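Local structure of invasion-associated protein (Mycobacterium tuberculosis, 4LJ1) at residues Q5-V10 against A57-K62; F46-L51 against T95-L100; L51-Y56 against G68-V73; Q106-E109 against Q115-P118. The protein binds peptidoglycan without cleaving it, through an NlpC/p60 domain adapted from a cysteine peptidase fold to a non-catalytic role in the cell wall. One frame throughout, in Å; residues are numbered along the deposited sequence. Where two conformers were deposited one is given.

Interaction 1. Residues Q5-V10 against A57-K62; sequences QQITDV and AGAGLK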
# COMPACT_ATOMS: atom_id res chain seq x y z
N GLN A 5 -7.99 -9.07 -12.79
CA GLN A 5 -7.93 -7.69 -13.30
C GLN A 5 -9.09 -6.88 -12.72
O GLN A 5 -8.91 -5.74 -12.27
CB GLN A 5 -7.97 -7.62 -14.84
CG GLN A 5 -6.61 -7.74 -15.51
CD GLN A 5 -6.65 -7.50 -17.01
OE1 GLN A 5 -7.72 -7.36 -17.61
NE2 GLN A 5 -5.47 -7.45 -17.63
N GLN A 6 -10.27 -7.49 -12.69
CA GLN A 6 -11.46 -6.84 -12.16
C GLN A 6 -11.29 -6.50 -10.69
O GLN A 6 -11.54 -5.36 -10.29
CB GLN A 6 -12.70 -7.70 -12.39
CG GLN A 6 -13.07 -7.82 -13.86
CD GLN A 6 -14.24 -8.75 -14.10
OE1 GLN A 6 -14.23 -9.55 -15.03
NE2 GLN A 6 -15.26 -8.64 -13.26
N ILE A 7 -10.87 -7.46 -9.88
CA ILE A 7 -10.69 -7.23 -8.44
C ILE A 7 -9.59 -6.20 -8.18
O ILE A 7 -9.73 -5.33 -7.33
CB ILE A 7 -10.36 -8.53 -7.69
CG1 ILE A 7 -11.54 -9.50 -7.73
CG2 ILE A 7 -10.00 -8.25 -6.25
CD1 ILE A 7 -11.13 -10.94 -7.50
N THR A 8 -8.51 -6.30 -8.93
CA THR A 8 -7.43 -5.33 -8.83
C THR A 8 -7.93 -3.91 -9.09
O THR A 8 -7.54 -2.96 -8.41
CB THR A 8 -6.27 -5.64 -9.79
OG1 THR A 8 -5.72 -6.92 -9.46
CG2 THR A 8 -5.19 -4.57 -9.67
N ASP A 9 -8.81 -3.76 -10.07
CA ASP A 9 -9.39 -2.46 -10.38
C ASP A 9 -10.25 -1.94 -9.22
O ASP A 9 -10.27 -0.73 -8.95
CB ASP A 9 -10.20 -2.50 -11.69
CG ASP A 9 -9.31 -2.63 -12.94
OD1 ASP A 9 -8.11 -2.28 -12.91
OD2 ASP A 9 -9.84 -3.07 -13.99
N VAL A 10 -10.96 -2.82 -8.52
CA VAL A 10 -11.72 -2.44 -7.33
C VAL A 10 -10.78 -1.92 -6.24
O VAL A 10 -11.03 -0.90 -5.62
CB VAL A 10 -12.59 -3.62 -6.80
CG1 VAL A 10 -13.17 -3.30 -5.43
CG2 VAL A 10 -13.71 -3.97 -7.80
N ALA A 57 -9.11 -4.49 1.40
CA ALA A 57 -10.37 -5.02 1.89
C ALA A 57 -11.37 -5.12 0.74
O ALA A 57 -12.29 -5.93 0.81
CB ALA A 57 -10.89 -4.17 3.03
N GLY A 58 -11.19 -4.36 -0.34
CA GLY A 58 -12.05 -4.49 -1.53
C GLY A 58 -11.99 -5.85 -2.20
O GLY A 58 -12.92 -6.24 -2.92
N ALA A 59 -10.90 -6.57 -1.97
CA ALA A 59 -10.69 -7.93 -2.46
C ALA A 59 -11.07 -8.99 -1.43
O ALA A 59 -10.84 -10.17 -1.63
CB ALA A 59 -9.23 -8.09 -2.89
N GLY A 60 -11.67 -8.56 -0.32
CA GLY A 60 -12.06 -9.47 0.75
C GLY A 60 -10.89 -9.92 1.59
O GLY A 60 -10.98 -10.90 2.31
N LEU A 61 -9.78 -9.19 1.52
CA LEU A 61 -8.54 -9.57 2.18
C LEU A 61 -8.28 -8.67 3.38
O LEU A 61 -8.60 -7.49 3.37
CB LEU A 61 -7.36 -9.49 1.19
CG LEU A 61 -7.40 -10.46 0.02
CD1 LEU A 61 -6.16 -10.23 -0.82
CD2 LEU A 61 -7.50 -11.91 0.48
N LYS A 62 -7.74 -9.24 4.42
CA LYS A 62 -7.37 -8.51 5.60
C LYS A 62 -5.88 -8.61 5.83
O LYS A 62 -5.41 -9.54 6.47
CB LYS A 62 -8.11 -9.10 6.80
CG LYS A 62 -7.92 -8.32 8.06
CD LYS A 62 -8.59 -9.09 9.17
CE LYS A 62 -8.58 -8.35 10.47
NZ LYS A 62 -9.07 -9.35 11.44

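Interaction 2. Residues F46-L51 against T95-L100; sequences FDASGL and TQSVAL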
# COMPACT_ATOMS: atom_id res chain seq x y z
N PHE A 46 -5.06 8.60 7.35
CA PHE A 46 -4.39 7.30 7.13
C PHE A 46 -2.90 7.41 7.38
O PHE A 46 -2.30 8.43 7.09
CB PHE A 46 -4.51 6.88 5.65
CG PHE A 46 -5.87 6.35 5.23
CD1 PHE A 46 -6.28 5.08 5.62
CD2 PHE A 46 -6.67 7.08 4.39
CE1 PHE A 46 -7.49 4.57 5.20
CE2 PHE A 46 -7.88 6.56 3.98
CZ PHE A 46 -8.28 5.30 4.37
N ASP A 47 -2.33 6.29 7.85
CA ASP A 47 -0.92 6.05 7.59
C ASP A 47 -0.81 5.08 6.40
O ASP A 47 -1.81 4.65 5.83
CB ASP A 47 -0.15 5.60 8.82
CG ASP A 47 -0.54 4.25 9.35
OD1 ASP A 47 -1.41 3.56 8.78
OD2 ASP A 47 0.01 3.88 10.41
N ALA A 48 0.42 4.78 5.96
CA ALA A 48 0.61 3.99 4.74
C ALA A 48 -0.07 2.63 4.86
O ALA A 48 -0.78 2.18 3.96
CB ALA A 48 2.09 3.81 4.44
N SER A 49 0.13 1.97 5.99
CA SER A 49 -0.46 0.66 6.26
C SER A 49 -1.98 0.69 6.25
O SER A 49 -2.65 -0.20 5.72
CB SER A 49 0.06 0.13 7.61
OG SER A 49 1.39 -0.32 7.38
N GLY A 50 -2.53 1.71 6.87
CA GLY A 50 -3.97 1.86 6.95
C GLY A 50 -4.58 2.00 5.57
O GLY A 50 -5.63 1.42 5.29
N LEU A 51 -3.94 2.78 4.70
CA LEU A 51 -4.46 2.98 3.35
C LEU A 51 -4.45 1.65 2.59
O LEU A 51 -5.43 1.33 1.89
CB LEU A 51 -3.62 4.01 2.61
CG LEU A 51 -4.01 4.23 1.14
CD1 LEU A 51 -5.42 4.84 1.01
CD2 LEU A 51 -2.98 5.13 0.45
N THR A 95 10.44 -2.65 6.04
CA THR A 95 10.08 -2.21 7.37
C THR A 95 9.83 -0.71 7.53
O THR A 95 9.40 -0.27 8.59
CB THR A 95 11.13 -2.64 8.40
OG1 THR A 95 12.43 -2.15 8.03
CG2 THR A 95 11.15 -4.14 8.57
N GLN A 96 10.09 0.10 6.51
CA GLN A 96 9.85 1.57 6.59
C GLN A 96 8.45 1.96 6.16
O GLN A 96 7.75 2.65 6.88
CB GLN A 96 10.90 2.38 5.83
CG GLN A 96 10.67 3.89 5.87
CD GLN A 96 11.74 4.68 5.15
OE1 GLN A 96 12.55 4.15 4.39
NE2 GLN A 96 11.75 5.98 5.39
N SER A 97 8.00 1.54 4.97
CA SER A 97 6.70 1.95 4.45
C SER A 97 6.25 1.03 3.33
O SER A 97 7.00 0.15 2.88
CB SER A 97 6.76 3.39 3.94
OG SER A 97 5.44 3.92 3.86
N VAL A 98 5.02 1.27 2.87
CA VAL A 98 4.38 0.53 1.78
C VAL A 98 3.58 1.49 0.93
O VAL A 98 3.05 2.48 1.46
CB VAL A 98 3.52 -0.64 2.35
CG1 VAL A 98 2.40 -0.13 3.27
CG2 VAL A 98 2.97 -1.52 1.24
N ALA A 99 3.46 1.18 -0.36
CA ALA A 99 2.69 1.96 -1.31
C ALA A 99 2.05 1.00 -2.30
O ALA A 99 2.47 -0.14 -2.42
CB ALA A 99 3.57 2.98 -2.03
N LEU A 100 1.02 1.46 -3.00
CA LEU A 100 0.28 0.63 -3.95
C LEU A 100 0.72 0.99 -5.38
O LEU A 100 0.57 2.13 -5.82
CB LEU A 100 -1.21 0.89 -3.79
CG LEU A 100 -2.18 0.09 -4.67
CD1 LEU A 100 -2.09 -1.41 -4.38
CD2 LEU A 100 -3.60 0.59 -4.51
O HOH W 1 0.37 3.62 1.45

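Interaction 3. Residues L51-Y56 against G68-V73; sequences LIQYAY and GQMYKV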
# COMPACT_ATOMS: atom_id res chain seq x y z
N LEU A 51 -3.94 2.78 4.70
CA LEU A 51 -4.46 2.98 3.35
C LEU A 51 -4.45 1.65 2.59
O LEU A 51 -5.43 1.33 1.89
CB LEU A 51 -3.62 4.01 2.61
CG LEU A 51 -4.01 4.23 1.14
CD1 LEU A 51 -5.42 4.84 1.01
CD2 LEU A 51 -2.98 5.13 0.45
N ILE A 52 -3.36 0.92 2.67
CA ILE A 52 -3.26 -0.37 1.96
C ILE A 52 -4.28 -1.36 2.49
O ILE A 52 -4.92 -2.07 1.71
CB ILE A 52 -1.81 -0.94 2.07
CG1 ILE A 52 -0.80 -0.11 1.33
CG2 ILE A 52 -1.74 -2.38 1.63
CD1 ILE A 52 -1.19 0.25 -0.05
N GLN A 53 -4.48 -1.40 3.80
CA GLN A 53 -5.53 -2.28 4.36
C GLN A 53 -6.91 -1.90 3.82
O GLN A 53 -7.68 -2.77 3.44
CB GLN A 53 -5.57 -2.21 5.88
CG GLN A 53 -4.43 -2.91 6.60
CD GLN A 53 -4.63 -2.92 8.10
OE1 GLN A 53 -5.24 -2.01 8.66
NE2 GLN A 53 -4.16 -3.97 8.78
N TYR A 54 -7.20 -0.61 3.79
CA TYR A 54 -8.49 -0.16 3.28
C TYR A 54 -8.67 -0.61 1.83
O TYR A 54 -9.71 -1.16 1.44
CB TYR A 54 -8.60 1.37 3.37
CG TYR A 54 -9.90 1.89 2.79
CD1 TYR A 54 -11.11 1.63 3.42
CD2 TYR A 54 -9.92 2.56 1.55
CE1 TYR A 54 -12.30 2.05 2.86
CE2 TYR A 54 -11.12 2.97 0.98
CZ TYR A 54 -12.31 2.72 1.65
OH TYR A 54 -13.51 3.12 1.10
N ALA A 55 -7.66 -0.36 1.00
CA ALA A 55 -7.77 -0.69 -0.42
C ALA A 55 -8.01 -2.18 -0.60
O ALA A 55 -8.95 -2.59 -1.31
CB ALA A 55 -6.53 -0.21 -1.19
N TYR A 56 -7.17 -3.01 0.01
CA TYR A 56 -7.22 -4.45 -0.22
C TYR A 56 -8.42 -5.14 0.44
O TYR A 56 -8.76 -6.26 0.05
CB TYR A 56 -5.87 -5.15 0.10
CG TYR A 56 -5.09 -5.36 -1.19
CD1 TYR A 56 -5.54 -6.31 -2.11
CD2 TYR A 56 -3.97 -4.59 -1.53
CE1 TYR A 56 -4.90 -6.48 -3.33
CE2 TYR A 56 -3.32 -4.77 -2.76
CZ TYR A 56 -3.79 -5.72 -3.65
OH TYR A 56 -3.18 -5.90 -4.87
N GLY A 68 6.46 -4.37 7.38
CA GLY A 68 7.41 -5.46 7.43
C GLY A 68 6.74 -6.82 7.42
O GLY A 68 7.24 -7.77 6.83
N GLN A 69 5.58 -6.92 8.06
CA GLN A 69 4.88 -8.20 8.08
C GLN A 69 4.21 -8.47 6.71
O GLN A 69 4.24 -9.60 6.21
CB GLN A 69 3.86 -8.26 9.20
CG GLN A 69 3.24 -9.65 9.36
CD GLN A 69 4.19 -10.76 9.80
OE1 GLN A 69 5.27 -10.51 10.34
NE2 GLN A 69 3.77 -12.01 9.58
N MET A 70 3.62 -7.45 6.11
CA MET A 70 3.12 -7.59 4.75
C MET A 70 4.21 -8.09 3.80
O MET A 70 3.98 -8.98 2.98
CB MET A 70 2.64 -6.24 4.21
CG MET A 70 1.40 -5.63 4.88
SD MET A 70 1.06 -4.02 4.10
CE MET A 70 -0.25 -3.40 5.14
N TYR A 71 5.39 -7.53 3.91
CA TYR A 71 6.51 -7.93 3.06
C TYR A 71 6.97 -9.38 3.32
O TYR A 71 7.17 -10.16 2.38
CB TYR A 71 7.71 -7.00 3.26
CG TYR A 71 8.85 -7.27 2.32
CD1 TYR A 71 8.78 -6.84 1.01
CD2 TYR A 71 10.00 -7.98 2.73
CE1 TYR A 71 9.82 -7.05 0.12
CE2 TYR A 71 11.03 -8.20 1.84
CZ TYR A 71 10.93 -7.74 0.54
OH TYR A 71 11.94 -7.94 -0.37
N LYS A 72 7.19 -9.71 4.59
CA LYS A 72 7.66 -11.04 4.99
C LYS A 72 6.84 -12.13 4.37
O LYS A 72 7.38 -13.12 3.84
CB LYS A 72 7.65 -11.17 6.52
CG LYS A 72 8.18 -12.49 7.04
CD LYS A 72 8.17 -12.51 8.56
CE LYS A 72 8.72 -13.79 9.15
NZ LYS A 72 8.51 -13.86 10.63
N VAL A 73 5.52 -11.99 4.45
CA VAL A 73 4.62 -13.09 4.05
C VAL A 73 4.24 -13.07 2.57
O VAL A 73 3.73 -14.08 2.05
CB VAL A 73 3.34 -13.13 4.92
CG1 VAL A 73 3.68 -13.27 6.41
CG2 VAL A 73 2.44 -11.94 4.64

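Interaction 4. Residues Q106-E109 against Q115-P118; sequences QMLE and QVSP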
# COMPACT_ATOMS: atom_id res chain seq x y z
N GLN A 106 3.75 4.75 -11.59
CA GLN A 106 3.04 5.55 -10.60
C GLN A 106 2.66 4.69 -9.40
O GLN A 106 2.37 3.50 -9.54
CB GLN A 106 1.76 6.14 -11.21
CG GLN A 106 1.97 6.96 -12.47
CD GLN A 106 2.71 8.25 -12.21
OE1 GLN A 106 2.78 8.73 -11.08
NE2 GLN A 106 3.29 8.81 -13.26
N MET A 107 2.63 5.32 -8.22
CA MET A 107 2.19 4.66 -7.02
C MET A 107 1.25 5.54 -6.23
O MET A 107 1.31 6.75 -6.31
CB MET A 107 3.39 4.27 -6.15
CG MET A 107 4.24 5.39 -5.60
SD MET A 107 5.70 4.75 -4.74
CE MET A 107 6.41 6.31 -4.17
N LEU A 108 0.40 4.91 -5.42
CA LEU A 108 -0.45 5.59 -4.46
C LEU A 108 0.22 5.43 -3.09
O LEU A 108 0.46 4.32 -2.63
CB LEU A 108 -1.85 4.95 -4.44
CG LEU A 108 -2.86 5.64 -3.55
CD1 LEU A 108 -3.25 7.00 -4.09
CD2 LEU A 108 -4.09 4.76 -3.34
N GLU A 109 0.54 6.57 -2.47
CA GLU A 109 1.24 6.61 -1.22
C GLU A 109 0.57 7.57 -0.25
O GLU A 109 -0.33 8.31 -0.61
CB GLU A 109 2.70 7.06 -1.44
CG GLU A 109 2.80 8.48 -1.94
CD GLU A 109 4.20 9.01 -1.88
OE1 GLU A 109 5.07 8.38 -1.24
OE2 GLU A 109 4.41 10.11 -2.38
N GLN A 115 -1.87 10.39 -1.98
CA GLN A 115 -1.55 11.01 -3.27
C GLN A 115 -0.90 10.04 -4.23
O GLN A 115 -0.25 9.09 -3.81
CB GLN A 115 -0.63 12.21 -3.07
CG GLN A 115 0.74 11.82 -2.53
CD GLN A 115 1.50 12.96 -1.90
OE1 GLN A 115 0.98 14.07 -1.74
NE2 GLN A 115 2.75 12.71 -1.57
N VAL A 116 -1.08 10.30 -5.52
CA VAL A 116 -0.38 9.58 -6.57
C VAL A 116 0.94 10.30 -6.83
O VAL A 116 1.00 11.52 -6.92
CB VAL A 116 -1.22 9.54 -7.86
CG1 VAL A 116 -0.43 8.90 -9.00
CG2 VAL A 116 -2.55 8.81 -7.64
N SER A 117 2.02 9.53 -6.94
CA SER A 117 3.37 10.06 -7.16
C SER A 117 4.15 9.09 -8.04
O SER A 117 3.91 7.91 -7.99
CB SER A 117 4.16 10.10 -5.85
OG SER A 117 3.49 10.77 -4.81
N PRO A 118 5.14 9.56 -8.80
CA PRO A 118 6.00 8.61 -9.50
C PRO A 118 6.72 7.70 -8.50
O PRO A 118 7.09 8.13 -7.42
CB PRO A 118 6.99 9.52 -10.24
CG PRO A 118 6.26 10.80 -10.43
CD PRO A 118 5.39 10.94 -9.22

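Interaction 1. Residues Q5-V10 against A57-K62
In I7 the ethyl branch stands beside the backbone N (chi1 -66°), which puts the other branch, CG2, anti to that N and in line with A59; in V10, one turn further along the same side of the helix, it is CG1 that lies anti to the N (chi1 169°) and faces G58. The methyl CG2 of I7 meets the methyl CB of A59 at 3.5 Å, closer than ordinary van der Waals contact, and lies 3.9 Å from CA of A59. V10 makes the second touch, with its CG1 3.9 Å from the carbonyl O of G58. Because G58 has no side chain and A59 only a methyl, the helix comes close to the loop, and the CA atoms of I7 and A59 are 6.0 Å apart. The loop is shaped here by a type I beta turn from A57 to G60, closed by a hydrogen bond of 2.9 Å from G60 N to A57 O; G60 itself has positive phi, which suits glycine. Around this patch A57 packs on R14 and A59 on V11, both of helix 5-16, while L61 rests on V131 and L132. The contact thus sets the N-terminal helix against the turn A57-G60 at the surface of the domain. It is mostly apolar, one methyl on methyl and one methyl on a carbonyl O, which implies plain van der Waals packing without a hydrogen bond.

Interaction 2. Residues F46-L51 against T95-L100
The methyl CB of A48 points at strand 97-103 and is met there by V98 O and S97 OG, each 3.4 Å from it; S97 was modelled in two conformers, so its share is less certain. V98 adds an apolar touch, its CG1 4.1 Å from A48 CB. That branch sits between the backbone N and the carbonyl carbon of V98 (chi1 61°), which also brings it up against the backbone of A48 and S49. A water joins the main chains, donating to A48 O at 3.1 Å and to V98 O at 2.9 Å. One shell out, D47 is the N-cap of helix 48-57: its OD1 accepts from G50 N at 2.9 Å and also forms a salt bridge with R65, whose carbonyl O is the partner of S49 OG, less certainly since S49 too has two conformers. On the strand side, Q96 and S97 form a classic beta bulge opposite Y90. A helix start facing the first residues of a strand is the layout of the papain-like NlpC/p60 active site, in which catalytic relatives carry cysteine at the helix start and histidine on the strand; A48 and S97 probably occupy those places, consistent with a domain that does not cleave.

Interaction 3. Residues L51-Y56 against G68-V73
M70 is the residue through which 68-73 reaches helix 48-57, touching I52 and, more lightly, Q53. Along this short helix, G68 comes first and its carbonyl O takes the N-H of K72. Q69 follows, its own carbonyl O taken up by V73, and then M70. The CG of M70 lies beside the backbone N (chi1 -67°) and the chain runs straight from there, reaching across from a CA that lies 10.0 Å from that of I52. The terminal methyl CE ends 3.9 Å from CG2 of I52, and SD is 4.1 Å from the same methyl, the two side chains passing slantwise. CG2 of I52, anti to the backbone N, faces M70, while its CG1 branch packs on V98 and L100 of the sheet. In the papain-like NlpC/p60 fold, helix 48-57 packs across a central antiparallel sheet, and M70 closes in beside that interface, also touching F89 of strand 87-90. The aliphatic part of Q53 contributes CG, 4.5 Å from M70 CE, while its amide is held elsewhere, OE1 by R65 NH1 and NE2 by the carbonyl O of L63. Y71, next in sequence, sets its ring edge-to-face with F89. V73 N ends the segment with a bond of 3.2 Å to Q69 O.

Interaction 4. Residues Q106-E109 against Q115-P118
Strands 106-109 and 115-118 run antiparallel, M107 with S117 and E109 with Q115 as hydrogen-bonded pairs and L108 with V116 as a non-hydrogen-bonded one, the N-to-C directions 142° apart. M107 N bonds S117 O at 2.9 Å, and E109 N bonds Q115 O at 3.0 Å in an almost straight line; both pairs return the bond. This is a beta hairpin, and it ends the four-stranded sheet of the NlpC/p60 domain, with 114-118 outermost. On the face carrying M107, E109, Q115 and S117, the carboxylate of E109 is central. E109 probably corresponds to the third, polar member of the catalytic triad of cleaving relatives, here without its cysteine and histidine. S117 OG donates to E109 OE2 at 2.7 Å, from the anti side and tilted out of the plane; since S117 is modelled in two conformers, this bond is less certain. Q115 NE2 donates to E109 OE2 at 3.2 Å from the opposite face, its amide plane turned 45° from the carboxylate. Both E109 and Q115 place CG between the backbone N and the carbonyl carbon (chi1 65° in each), bringing their extended chains across one another. OE1 of E109 has R120 as salt-bridge partner. M107, also on this face, packs against A99, I88 and Y90. On the other face, L108 CD1 touches V116 CG2 at 4.0 Å.

Overall arrangement
Helix 48-57 is common to interactions 2 and 3, whose centres lie about 7 Å apart and which share L51. I52 connects them, its CG1 packing 3.7 Å from V98 CG1. The sheet carries the arrangement onward: strands 97-103 and 106-110 are neighbours in it, so interactions 2 and 4, centres about 12 Å apart, are joined by L108 N bonding L100 O at 2.8 Å. Together these two probably hold the three places of the former triad, A48, S97 and E109. L51 also packs on L108, tying interaction 3 to interaction 4. Interaction 1 lies at the surface, its centre about 17 Å from that of interaction 2; it meets interaction 3 through L61 CB, 3.7 Å from Y56 O.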